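Local coordinates for BH0493 protein (Bacillus halodurans C-125, PDB 2QEE) that binds zinc and is probably a metal-dependent hydrolase of the amidohydrolase superfamily, though its substrate is not established, at residues W328-N332 and P333-N337; E362-I365 and Y366-H370; E306-H309 and E310-V313; A376-L379 and I380-D384. All coordinates share one frame; numbering follows the deposited sequence.

The four contacts are local, each within or at the start of one helix, and they follow the chain in the order 3, 1, 2, 4. Contact 1 lies in the middle: Met330 SD is 3.5 Å from Gln308 NE2 of contact 3, Asn331 ND2 is 3.7 Å from Lys367 NZ of contact 2, and Asn337 OD1 is 3.9 Å from Val378 CG2 of contact 4. Contacts 2 and 4 share helix 363-388, with centres 21 Å apart. The zinc site of His28, His30 and Asp357 lies nearest contacts 1 and 2; the side chain of Lys367 is about 9 Å from the bound zinc ion.

Contact 1: W328-N332 and P333-N337; sequences WFMNN and PEIIN
Pro333 follows Asn332 directly and opens a helix. Its ring closes on its own nitrogen, which leaves no N-H to bond, a small loss in the first turn of a helix, where the N-H groups have no preceding carbonyls to serve. Its phi of -44° already suits a helix. Glu334 comes next; its side chain leads away from the loop, about 4 Å from a bound magnesium ion, and it has been seen to bind a metal in this protein. Ile335 turns its CG2 branch to Met330: Met330 SD lies 3.7 Å from Ile335 CG2, and Met330 O is 3.5 Å from Ile335 CG2. The bend of the methionine at chi2 (-69°) brings the sulfur there, whereas chi3 only swings Met330 CE, which stays 4.2 Å from Ile335 CG2. Ile335 N also gives Asn332 O a weak bond of 2.9 Å. Ile336 N then meets Asn332 O at 2.8 Å in a nearly straight bond, the first full turn of the helix. Ile336 CD1 ends 3.4 Å from Asn331 OD1 in plain packing; that oxygen takes a weak hydrogen bond from Gln354 NE2. Although Asn332 occupies the N-cap position, its side chain turns back into the loop, where Asn332 ND2 bonds to Phe329 O at 3.0 Å from well above the carbonyl plane; His309 of the second subunit bonds to that oxygen too. Helix 333-347 starts from a loop after strand 321-323, with Pro333 and Ile336 packed on Ile374 of helix 363-388 and Pro333 also touching helix 93-104.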
loop_
_atom_site.group_PDB
_atom_site.type_symbol
_atom_site.label_atom_id
_atom_site.label_comp_id
_atom_site.label_asym_id
_atom_site.label_seq_id
_atom_site.Cartn_x
_atom_site.Cartn_y
_atom_site.Cartn_z
ATOM N N TRP C 328 -15.708 0.626 -5.300
ATOM C CA TRP C 328 -15.642 -0.570 -6.173
ATOM C C TRP C 328 -14.516 -1.530 -5.715
ATOM O O TRP C 328 -14.637 -2.221 -4.696
ATOM C CB TRP C 328 -15.405 -0.076 -7.606
ATOM C CG TRP C 328 -15.637 -1.002 -8.715
ATOM C CD1 TRP C 328 -15.870 -2.361 -8.683
ATOM C CD2 TRP C 328 -15.713 -0.604 -10.091
ATOM N NE1 TRP C 328 -16.076 -2.824 -9.993
ATOM C CE2 TRP C 328 -15.985 -1.757 -10.850
ATOM C CE3 TRP C 328 -15.563 0.623 -10.743
ATOM C CZ2 TRP C 328 -16.099 -1.718 -12.247
ATOM C CZ3 TRP C 328 -15.696 0.665 -12.129
ATOM C CH2 TRP C 328 -15.963 -0.506 -12.859
ATOM N N PHE C 329 -13.378 -1.514 -6.391
ATOM C CA PHE C 329 -12.266 -2.445 -6.012
ATOM C C PHE C 329 -11.570 -2.028 -4.690
ATOM O O PHE C 329 -10.811 -2.790 -4.104
ATOM C CB PHE C 329 -11.251 -2.579 -7.126
ATOM C CG PHE C 329 -11.862 -3.028 -8.415
ATOM C CD1 PHE C 329 -12.620 -4.174 -8.481
ATOM C CD2 PHE C 329 -11.656 -2.266 -9.577
ATOM C CE1 PHE C 329 -13.179 -4.549 -9.693
ATOM C CE2 PHE C 329 -12.210 -2.632 -10.770
ATOM C CZ PHE C 329 -12.960 -3.746 -10.841
ATOM N N MET C 330 -11.912 -0.820 -4.216
ATOM C CA MET C 330 -11.511 -0.327 -2.897
ATOM C C MET C 330 -12.529 -0.740 -1.814
ATOM O O MET C 330 -12.264 -0.575 -0.609
ATOM C CB MET C 330 -11.390 1.213 -2.846
ATOM C CG MET C 330 -10.441 1.883 -3.889
ATOM S SD MET C 330 -8.702 1.510 -3.552
ATOM C CE MET C 330 -8.536 -0.043 -4.414
ATOM N N ASN C 331 -13.675 -1.291 -2.220
ATOM C CA ASN C 331 -14.722 -1.466 -1.290
ATOM C C ASN C 331 -14.645 -2.833 -0.632
ATOM O O ASN C 331 -15.600 -3.577 -0.625
ATOM C CB ASN C 331 -16.086 -1.170 -1.974
ATOM C CG ASN C 331 -17.218 -0.922 -0.990
ATOM O OD1 ASN C 331 -17.007 -0.786 0.183
ATOM N ND2 ASN C 331 -18.456 -0.903 -1.500
ATOM N N ASN C 332 -13.491 -3.137 -0.004
ATOM C CA ASN C 332 -13.248 -4.426 0.613
ATOM C C ASN C 332 -12.639 -4.102 1.980
ATOM O O ASN C 332 -11.862 -3.114 2.062
ATOM C CB ASN C 332 -12.211 -5.152 -0.274
ATOM C CG ASN C 332 -12.824 -5.560 -1.621
ATOM O OD1 ASN C 332 -13.697 -6.418 -1.629
ATOM N ND2 ASN C 332 -12.391 -4.919 -2.753
ATOM N N PRO C 333 -12.988 -4.877 3.021
ATOM C CA PRO C 333 -12.551 -4.571 4.433
ATOM C C PRO C 333 -11.066 -4.159 4.591
ATOM O O PRO C 333 -10.763 -3.200 5.283
ATOM C CB PRO C 333 -12.864 -5.881 5.174
ATOM C CG PRO C 333 -14.229 -6.245 4.522
ATOM C CD PRO C 333 -13.922 -6.021 3.016
ATOM N N GLU C 334 -10.140 -4.866 3.973
ATOM C CA GLU C 334 -8.703 -4.551 4.180
ATOM C C GLU C 334 -8.396 -3.133 3.661
ATOM O O GLU C 334 -7.683 -2.346 4.287
ATOM C CB GLU C 334 -7.852 -5.604 3.433
ATOM C CG GLU C 334 -6.350 -5.284 3.402
ATOM C CD GLU C 334 -5.686 -5.488 4.780
ATOM O OE1 GLU C 334 -6.370 -5.952 5.735
ATOM O OE2 GLU C 334 -4.476 -5.176 4.859
ATOM N N ILE C 335 -9.030 -2.763 2.548
ATOM C CA ILE C 335 -8.800 -1.466 1.928
ATOM C C ILE C 335 -9.624 -0.381 2.613
ATOM O O ILE C 335 -9.105 0.703 2.867
ATOM C CB ILE C 335 -9.023 -1.530 0.373
ATOM C CG1 ILE C 335 -8.105 -2.621 -0.298
ATOM C CG2 ILE C 335 -8.861 -0.096 -0.235
ATOM C CD1 ILE C 335 -6.593 -2.402 -0.158
ATOM N N ILE C 336 -10.894 -0.653 2.872
ATOM C CA ILE C 336 -11.733 0.318 3.628
ATOM C C ILE C 336 -11.028 0.723 4.953
ATOM O O ILE C 336 -10.932 1.918 5.284
ATOM C CB ILE C 336 -13.129 -0.245 3.932
ATOM C CG1 ILE C 336 -13.878 -0.567 2.594
ATOM C CG2 ILE C 336 -13.862 0.722 4.902
ATOM C CD1 ILE C 336 -15.163 -1.455 2.909
ATOM N N ASN C 337 -10.485 -0.265 5.644
ATOM C CA ASN C 337 -9.839 0.020 6.922
ATOM C C ASN C 337 -8.594 0.929 6.698
ATOM O O ASN C 337 -8.404 1.976 7.362
ATOM C CB ASN C 337 -9.391 -1.299 7.556
ATOM C CG ASN C 337 -8.717 -1.047 8.893
ATOM O OD1 ASN C 337 -9.354 -0.495 9.801
ATOM N ND2 ASN C 337 -7.460 -1.402 8.990
#

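Contact 2: E362-I365 and Y366-H370; sequences EQLI and YKWHH
Gln363 lies alongside Tyr366, pointing the same way, with Gln363 CG 4.0 Å from Tyr366 CE2. CB and CG are the glutamine atoms that approach this ring carbon; the amide plane stands almost upright to the ring, 85° away. Glutamine suits the place because its methylenes can line a ring while its polar end works further on: OE1 accepts bonds from the backbone N-H groups of Arg359 and Val360 just before the helix. Lys367 also lies against the tyrosine, with CG 4.0 Å above the ring plane, over the centre of one face. That same Lys367 CG is only 3.0 Å from Gln363 O, the acceptor of the Lys367 N-H at 2.8 Å. A bend at chi2 (-96°) turns the lysine chain before it runs out extended to NZ, which bonds to Tyr50 OH. One residue further round, Leu364 and Trp368 also lie side by side, and Leu364 CD2 comes to the edge of the indole, in its plane, 4.0 Å from Trp368 NE1. The backbone pair beneath them is longer, Trp368 N to Leu364 O at 3.2 Å. Being buried, the indole N-H needs an acceptor and finds Asp26 OD2. The leucine itself packs on helix 126-136. Three polar ends, Gln363 OE1, Lys367 NZ and Trp368 NE1, are thus paired beyond the helix turn whose carbon parts pack together. Lys367, held by Tyr50 OH, lies about 5 Å from the zinc ligand Asp357, side chain to side chain, which implies that the start of this helix borders the metal site.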
loop_
_atom_site.group_PDB
_atom_site.type_symbol
_atom_site.label_atom_id
_atom_site.label_comp_id
_atom_site.label_asym_id
_atom_site.label_seq_id
_atom_site.Cartn_x
_atom_site.Cartn_y
_atom_site.Cartn_z
ATOM N N GLU C 362 -31.457 -3.891 -2.180
ATOM C CA GLU C 362 -31.119 -4.551 -0.887
ATOM C C GLU C 362 -29.655 -4.414 -0.482
ATOM O O GLU C 362 -29.352 -4.568 0.717
ATOM C CB GLU C 362 -31.446 -6.030 -0.882
ATOM C CG GLU C 362 -32.950 -6.336 -0.912
ATOM C CD GLU C 362 -33.602 -6.146 -2.291
ATOM O OE1 GLU C 362 -32.915 -5.910 -3.305
ATOM O OE2 GLU C 362 -34.838 -6.275 -2.342
ATOM N N GLN C 363 -28.791 -4.075 -1.427
ATOM C CA GLN C 363 -27.369 -3.886 -1.125
ATOM C C GLN C 363 -27.100 -2.747 -0.121
ATOM O O GLN C 363 -26.048 -2.705 0.538
ATOM C CB GLN C 363 -26.593 -3.601 -2.387
ATOM C CG GLN C 363 -26.553 -4.782 -3.360
ATOM C CD GLN C 363 -25.924 -4.441 -4.700
ATOM O OE1 GLN C 363 -25.902 -3.299 -5.119
ATOM N NE2 GLN C 363 -25.415 -5.455 -5.389
ATOM N N LEU C 364 -28.011 -1.798 0.003
ATOM C CA LEU C 364 -27.900 -0.784 1.067
ATOM C C LEU C 364 -27.724 -1.467 2.402
ATOM O O LEU C 364 -26.969 -0.940 3.249
ATOM C CB LEU C 364 -29.159 0.095 1.123
ATOM C CG LEU C 364 -29.311 0.976 -0.081
ATOM C CD1 LEU C 364 -30.616 1.772 0.123
ATOM C CD2 LEU C 364 -28.163 1.960 -0.156
ATOM N N ILE C 365 -28.343 -2.634 2.594
ATOM C CA ILE C 365 -28.265 -3.289 3.906
ATOM C C ILE C 365 -26.785 -3.644 4.159
ATOM O O ILE C 365 -26.204 -3.203 5.167
ATOM C CB ILE C 365 -29.131 -4.562 3.979
ATOM C CG1 ILE C 365 -30.606 -4.154 3.835
ATOM C CG2 ILE C 365 -28.964 -5.276 5.375
ATOM C CD1 ILE C 365 -31.589 -5.374 3.784
ATOM N N TYR C 366 -26.202 -4.438 3.259
ATOM C CA TYR C 366 -24.815 -4.937 3.551
ATOM C C TYR C 366 -23.763 -3.867 3.353
ATOM O O TYR C 366 -22.723 -3.832 4.091
ATOM C CB TYR C 366 -24.465 -6.188 2.773
ATOM C CG TYR C 366 -23.756 -6.052 1.439
ATOM C CD1 TYR C 366 -22.386 -5.738 1.378
ATOM C CD2 TYR C 366 -24.442 -6.301 0.213
ATOM C CE1 TYR C 366 -21.683 -5.742 0.193
ATOM C CE2 TYR C 366 -23.726 -6.274 -0.992
ATOM C CZ TYR C 366 -22.372 -5.969 -1.008
ATOM O OH TYR C 366 -21.653 -5.957 -2.192
ATOM N N LYS C 367 -23.943 -2.990 2.373
ATOM C CA LYS C 367 -22.892 -2.015 2.135
ATOM C C LYS C 367 -22.729 -1.142 3.385
ATOM O O LYS C 367 -21.596 -0.832 3.801
ATOM C CB LYS C 367 -23.191 -1.149 0.895
ATOM C CG LYS C 367 -23.297 -1.973 -0.398
ATOM C CD LYS C 367 -22.037 -1.995 -1.163
ATOM C CE LYS C 367 -22.379 -2.518 -2.588
ATOM N NZ LYS C 367 -21.112 -2.635 -3.362
ATOM N N TRP C 368 -23.830 -0.738 4.012
ATOM C CA TRP C 368 -23.756 0.114 5.214
ATOM C C TRP C 368 -23.406 -0.693 6.470
ATOM O O TRP C 368 -22.651 -0.226 7.306
ATOM C CB TRP C 368 -25.042 0.985 5.341
ATOM C CG TRP C 368 -24.975 2.025 4.278
ATOM C CD1 TRP C 368 -25.732 2.082 3.129
ATOM C CD2 TRP C 368 -24.020 3.073 4.186
ATOM N NE1 TRP C 368 -25.339 3.144 2.369
ATOM C CE2 TRP C 368 -24.258 3.748 2.977
ATOM C CE3 TRP C 368 -22.977 3.505 5.021
ATOM C CZ2 TRP C 368 -23.515 4.848 2.580
ATOM C CZ3 TRP C 368 -22.255 4.603 4.654
ATOM C CH2 TRP C 368 -22.510 5.256 3.408
ATOM N N HIS C 369 -23.927 -1.888 6.604
ATOM C CA HIS C 369 -23.583 -2.722 7.767
ATOM C C HIS C 369 -22.056 -2.990 7.785
ATOM O O HIS C 369 -21.369 -2.833 8.823
ATOM C CB HIS C 369 -24.357 -4.029 7.666
ATOM C CG HIS C 369 -24.137 -4.986 8.801
ATOM N ND1 HIS C 369 -22.945 -5.677 8.994
ATOM C CD2 HIS C 369 -24.985 -5.424 9.764
ATOM C CE1 HIS C 369 -23.064 -6.456 10.055
ATOM N NE2 HIS C 369 -24.289 -6.320 10.543
ATOM N N HIS C 370 -21.520 -3.436 6.644
ATOM C CA HIS C 370 -20.095 -3.843 6.630
ATOM C C HIS C 370 -19.190 -2.644 6.828
ATOM O O HIS C 370 -18.113 -2.746 7.480
ATOM C CB HIS C 370 -19.743 -4.509 5.286
ATOM C CG HIS C 370 -20.426 -5.824 5.029
ATOM N ND1 HIS C 370 -20.066 -6.624 3.959
ATOM C CD2 HIS C 370 -21.427 -6.477 5.670
ATOM C CE1 HIS C 370 -20.844 -7.701 3.940
ATOM N NE2 HIS C 370 -21.646 -7.655 4.990
#

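Contact 3: E306-H309 and E310-V313; sequences ENQH and ELVV
Asn307 and Glu310 meet through their polar ends: Asn307 ND2 donates to Glu310 OE2 at 2.8 Å, close to the amide plane of the asparagine. The carboxylate gets there because Glu310 CG sits between the backbone N and the carbonyl carbon (chi1 64°), after which the extended chain runs back toward the start of the helix. Asparagine suits this place because its ND2 serves two acceptors, Glu310 OE2 and Ala281 O; its backbone O takes Leu311 N at 2.9 Å. A water also bridges the turn, hydrogen-bonded to Glu306 O at 2.7 Å and accepting from Glu310 N at 2.9 Å, so this early N-H has a partner. On another flank His309 crosses Val313 obliquely, with His309 CE1 3.6 Å from Val313 CG2. The imidazole combines that apolar contact with a polar one, NE2 being satisfied by Phe329 of the third subunit.

Farther out, Leu311 packs on Val300 and Met302 of strand 298-302, a setting that favours an apolar residue. This is the region where the helix begins in a beta-alpha-beta unit, strand 298-302, helix 308-317 and strand 321-323, as in the barrel of amidohydrolases.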
loop_
_atom_site.group_PDB
_atom_site.type_symbol
_atom_site.label_atom_id
_atom_site.label_comp_id
_atom_site.label_asym_id
_atom_site.label_seq_id
_atom_site.Cartn_x
_atom_site.Cartn_y
_atom_site.Cartn_z
ATOM N N GLU C 306 -3.234 2.529 -5.083
ATOM C CA GLU C 306 -1.962 3.230 -5.043
ATOM C C GLU C 306 -2.140 4.772 -5.157
ATOM O O GLU C 306 -1.172 5.539 -5.003
ATOM C CB GLU C 306 -1.018 2.718 -6.137
ATOM C CG GLU C 306 -0.414 1.386 -5.771
ATOM C CD GLU C 306 -1.430 0.255 -5.678
ATOM O OE1 GLU C 306 -2.233 0.113 -6.635
ATOM O OE2 GLU C 306 -1.311 -0.554 -4.708
ATOM N N ASN C 307 -3.391 5.192 -5.434
ATOM C CA ASN C 307 -3.720 6.647 -5.408
ATOM C C ASN C 307 -4.229 7.168 -4.040
ATOM O O ASN C 307 -4.421 8.366 -3.881
ATOM C CB ASN C 307 -4.804 6.983 -6.474
ATOM C CG ASN C 307 -4.243 7.164 -7.880
ATOM O OD1 ASN C 307 -4.800 6.589 -8.827
ATOM N ND2 ASN C 307 -3.196 7.982 -8.051
ATOM N N GLN C 308 -4.549 6.267 -3.118
ATOM C CA GLN C 308 -5.403 6.703 -1.973
ATOM C C GLN C 308 -4.640 7.603 -1.061
ATOM O O GLN C 308 -5.160 8.642 -0.656
ATOM C CB GLN C 308 -5.943 5.482 -1.171
ATOM C CG GLN C 308 -6.821 4.525 -2.059
ATOM C CD GLN C 308 -7.957 5.348 -2.799
ATOM O OE1 GLN C 308 -8.497 6.307 -2.254
ATOM N NE2 GLN C 308 -8.302 4.954 -4.029
ATOM N N HIS C 309 -3.382 7.255 -0.726
ATOM C CA HIS C 309 -2.685 8.107 0.240
ATOM C C HIS C 309 -2.496 9.525 -0.323
ATOM O O HIS C 309 -2.721 10.546 0.350
ATOM C CB HIS C 309 -1.338 7.470 0.609
ATOM C CG HIS C 309 -0.508 8.349 1.492
ATOM N ND1 HIS C 309 0.392 9.239 0.975
ATOM C CD2 HIS C 309 -0.487 8.516 2.835
ATOM C CE1 HIS C 309 0.965 9.907 1.956
ATOM N NE2 HIS C 309 0.454 9.488 3.099
ATOM N N GLU C 310 -2.016 9.609 -1.576
ATOM C CA GLU C 310 -1.715 10.925 -2.177
ATOM C C GLU C 310 -3.008 11.722 -2.416
ATOM O O GLU C 310 -3.001 12.947 -2.345
ATOM C CB GLU C 310 -0.832 10.778 -3.410
ATOM C CG GLU C 310 -1.486 10.030 -4.543
ATOM C CD GLU C 310 -0.519 9.659 -5.685
ATOM O OE1 GLU C 310 0.704 9.894 -5.564
ATOM O OE2 GLU C 310 -1.014 9.063 -6.677
ATOM N N LEU C 311 -4.119 11.020 -2.682
ATOM C CA LEU C 311 -5.416 11.731 -2.701
ATOM C C LEU C 311 -5.743 12.427 -1.336
ATOM O O LEU C 311 -6.203 13.593 -1.304
ATOM C CB LEU C 311 -6.532 10.756 -3.076
ATOM C CG LEU C 311 -7.958 11.332 -3.079
ATOM C CD1 LEU C 311 -8.058 12.449 -4.174
ATOM C CD2 LEU C 311 -8.955 10.240 -3.275
ATOM N N VAL C 312 -5.494 11.719 -0.229
ATOM C CA VAL C 312 -5.633 12.350 1.114
ATOM C C VAL C 312 -4.723 13.534 1.235
ATOM O O VAL C 312 -5.171 14.638 1.698
ATOM C CB VAL C 312 -5.278 11.349 2.208
ATOM C CG1 VAL C 312 -5.358 12.023 3.591
ATOM C CG2 VAL C 312 -6.241 10.179 2.094
ATOM N N VAL C 313 -3.465 13.419 0.771
ATOM C CA VAL C 313 -2.581 14.583 0.938
ATOM C C VAL C 313 -3.093 15.747 0.081
ATOM O O VAL C 313 -3.022 16.921 0.489
ATOM C CB VAL C 313 -1.103 14.271 0.548
ATOM C CG1 VAL C 313 -0.206 15.517 0.799
ATOM C CG2 VAL C 313 -0.566 13.073 1.376
HETATM O O HOH W 1 -0.999 7.208 -2.951
#

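Contact 4: A376-L379 and I380-D384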
loop_
_atom_site.group_PDB
_atom_site.type_symbol
_atom_site.label_atom_id
_atom_site.label_comp_id
_atom_site.label_asym_id
_atom_site.label_seq_id
_atom_site.Cartn_x
_atom_site.Cartn_y
_atom_site.Cartn_z
ATOM N N ALA C 376 -16.732 2.413 12.692
ATOM C CA ALA C 376 -16.862 2.442 14.160
ATOM C C ALA C 376 -15.514 2.032 14.835
ATOM O O ALA C 376 -15.064 2.733 15.772
ATOM C CB ALA C 376 -17.995 1.550 14.626
ATOM N N GLU C 377 -14.861 1.003 14.312
ATOM C CA GLU C 377 -13.566 0.546 14.878
ATOM C C GLU C 377 -12.539 1.667 14.767
ATOM O O GLU C 377 -11.757 1.939 15.713
ATOM C CB GLU C 377 -13.068 -0.677 14.138
ATOM C CG GLU C 377 -13.912 -1.941 14.330
ATOM C CD GLU C 377 -13.574 -3.040 13.279
ATOM O OE1 GLU C 377 -14.177 -4.141 13.335
ATOM O OE2 GLU C 377 -12.723 -2.815 12.360
ATOM N N VAL C 378 -12.490 2.336 13.609
ATOM C CA VAL C 378 -11.531 3.430 13.435
ATOM C C VAL C 378 -11.800 4.562 14.414
ATOM O O VAL C 378 -10.905 5.050 15.143
ATOM C CB VAL C 378 -11.547 3.937 11.964
ATOM C CG1 VAL C 378 -10.639 5.129 11.824
ATOM C CG2 VAL C 378 -11.128 2.751 11.007
ATOM N N LEU C 379 -13.075 4.957 14.512
ATOM C CA LEU C 379 -13.436 6.027 15.472
ATOM C C LEU C 379 -13.080 5.687 16.939
ATOM O O LEU C 379 -12.542 6.519 17.670
ATOM C CB LEU C 379 -14.959 6.314 15.354
ATOM C CG LEU C 379 -15.356 7.131 14.112
ATOM C CD1 LEU C 379 -16.894 7.056 14.052
ATOM C CD2 LEU C 379 -14.852 8.601 14.256
ATOM N N ILE C 380 -13.358 4.461 17.335
ATOM C CA ILE C 380 -13.057 3.982 18.713
ATOM C C ILE C 380 -11.532 4.192 18.984
ATOM O O ILE C 380 -11.135 4.814 19.984
ATOM C CB ILE C 380 -13.535 2.514 18.965
ATOM C CG1 ILE C 380 -15.065 2.481 19.008
ATOM C CG2 ILE C 380 -12.962 2.034 20.283
ATOM C CD1 ILE C 380 -15.724 1.066 18.783
ATOM N N ASP C 381 -10.699 3.732 18.052
ATOM C CA ASP C 381 -9.231 3.892 18.225
ATOM C C ASP C 381 -8.840 5.372 18.319
ATOM O O ASP C 381 -7.990 5.746 19.147
ATOM C CB ASP C 381 -8.507 3.270 17.022
ATOM C CG ASP C 381 -8.269 1.766 17.203
ATOM O OD1 ASP C 381 -8.474 1.218 18.348
ATOM O OD2 ASP C 381 -7.869 1.107 16.194
ATOM N N LYS C 382 -9.408 6.206 17.424
ATOM C CA LYS C 382 -9.032 7.633 17.401
ATOM C C LYS C 382 -9.514 8.386 18.646
ATOM O O LYS C 382 -8.778 9.193 19.196
ATOM C CB LYS C 382 -9.512 8.311 16.098
ATOM C CG LYS C 382 -8.495 8.191 14.951
ATOM C CD LYS C 382 -8.168 6.724 14.572
ATOM C CE LYS C 382 -7.124 6.624 13.389
ATOM N NZ LYS C 382 -5.800 7.058 13.945
ATOM N N TYR C 383 -10.753 8.128 19.081
ATOM C CA TYR C 383 -11.223 8.695 20.319
ATOM C C TYR C 383 -10.409 8.216 21.478
ATOM O O TYR C 383 -10.047 9.035 22.350
ATOM C CB TYR C 383 -12.695 8.388 20.550
ATOM C CG TYR C 383 -13.623 9.161 19.641
ATOM C CD1 TYR C 383 -13.577 10.579 19.559
ATOM C CD2 TYR C 383 -14.611 8.481 18.907
ATOM C CE1 TYR C 383 -14.497 11.283 18.754
ATOM C CE2 TYR C 383 -15.513 9.173 18.089
ATOM C CZ TYR C 383 -15.418 10.554 18.019
ATOM O OH TYR C 383 -16.354 11.182 17.205
ATOM N N ASP C 384 -10.100 6.918 21.519
ATOM C CA ASP C 384 -9.309 6.401 22.649
ATOM C C ASP C 384 -7.958 7.061 22.733
ATOM O O ASP C 384 -7.497 7.371 23.819
ATOM C CB ASP C 384 -9.158 4.890 22.602
ATOM C CG ASP C 384 -8.710 4.305 23.966
ATOM O OD1 ASP C 384 -9.191 4.780 25.009
ATOM O OD2 ASP C 384 -7.888 3.390 23.932
HETATM O O HOH W 2 -11.307 -0.259 17.493
#
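Tyr383 packs back on Leu379, one turn earlier in the helix; its CB and one side of its ring meet that residue. Tyr383 CB lies 3.4 Å from Leu379 O, the oxygen that accepts Tyr383 N at 2.8 Å in a bond of 175°. Tyr383 CG follows at 3.5 Å from Leu379 O, and CD2 comes to 3.1 Å from the same oxygen, which approaches the ring obliquely. Tyr383 CE2 then meets the leucine side chain, 3.9 Å from Leu379 CD2 and hardly farther from its CB. With CG anti to the carbonyl carbon (chi1 -72°), the ring runs beside the leucine in the same direction. At the tip, Tyr383 OH is 4.2 Å from Leu379 CD2 and hydrogen-bonds to Asp401 OD2. Tyrosine fits here by joining a wide apolar surface to a polar end that can be paired; one leucine methyl, CD2, lies against the ring, and the leucine also packs on helix 395-414.

A second pair repeats the spacing: Lys382 CD lies 4.0 Å from Val378 CG1, with CE alongside the same methyl, while NZ forms a salt bridge with Glu345. A water donates to Glu377 O at 2.9 Å and weakly to Asp381 OD1, whose carboxylate also holds Arg8 and Arg341. These i to i+4 pairs are characteristic of an alpha-helix packed among others, here helix 363-388 between helices 8-21, 333-347 and 395-414.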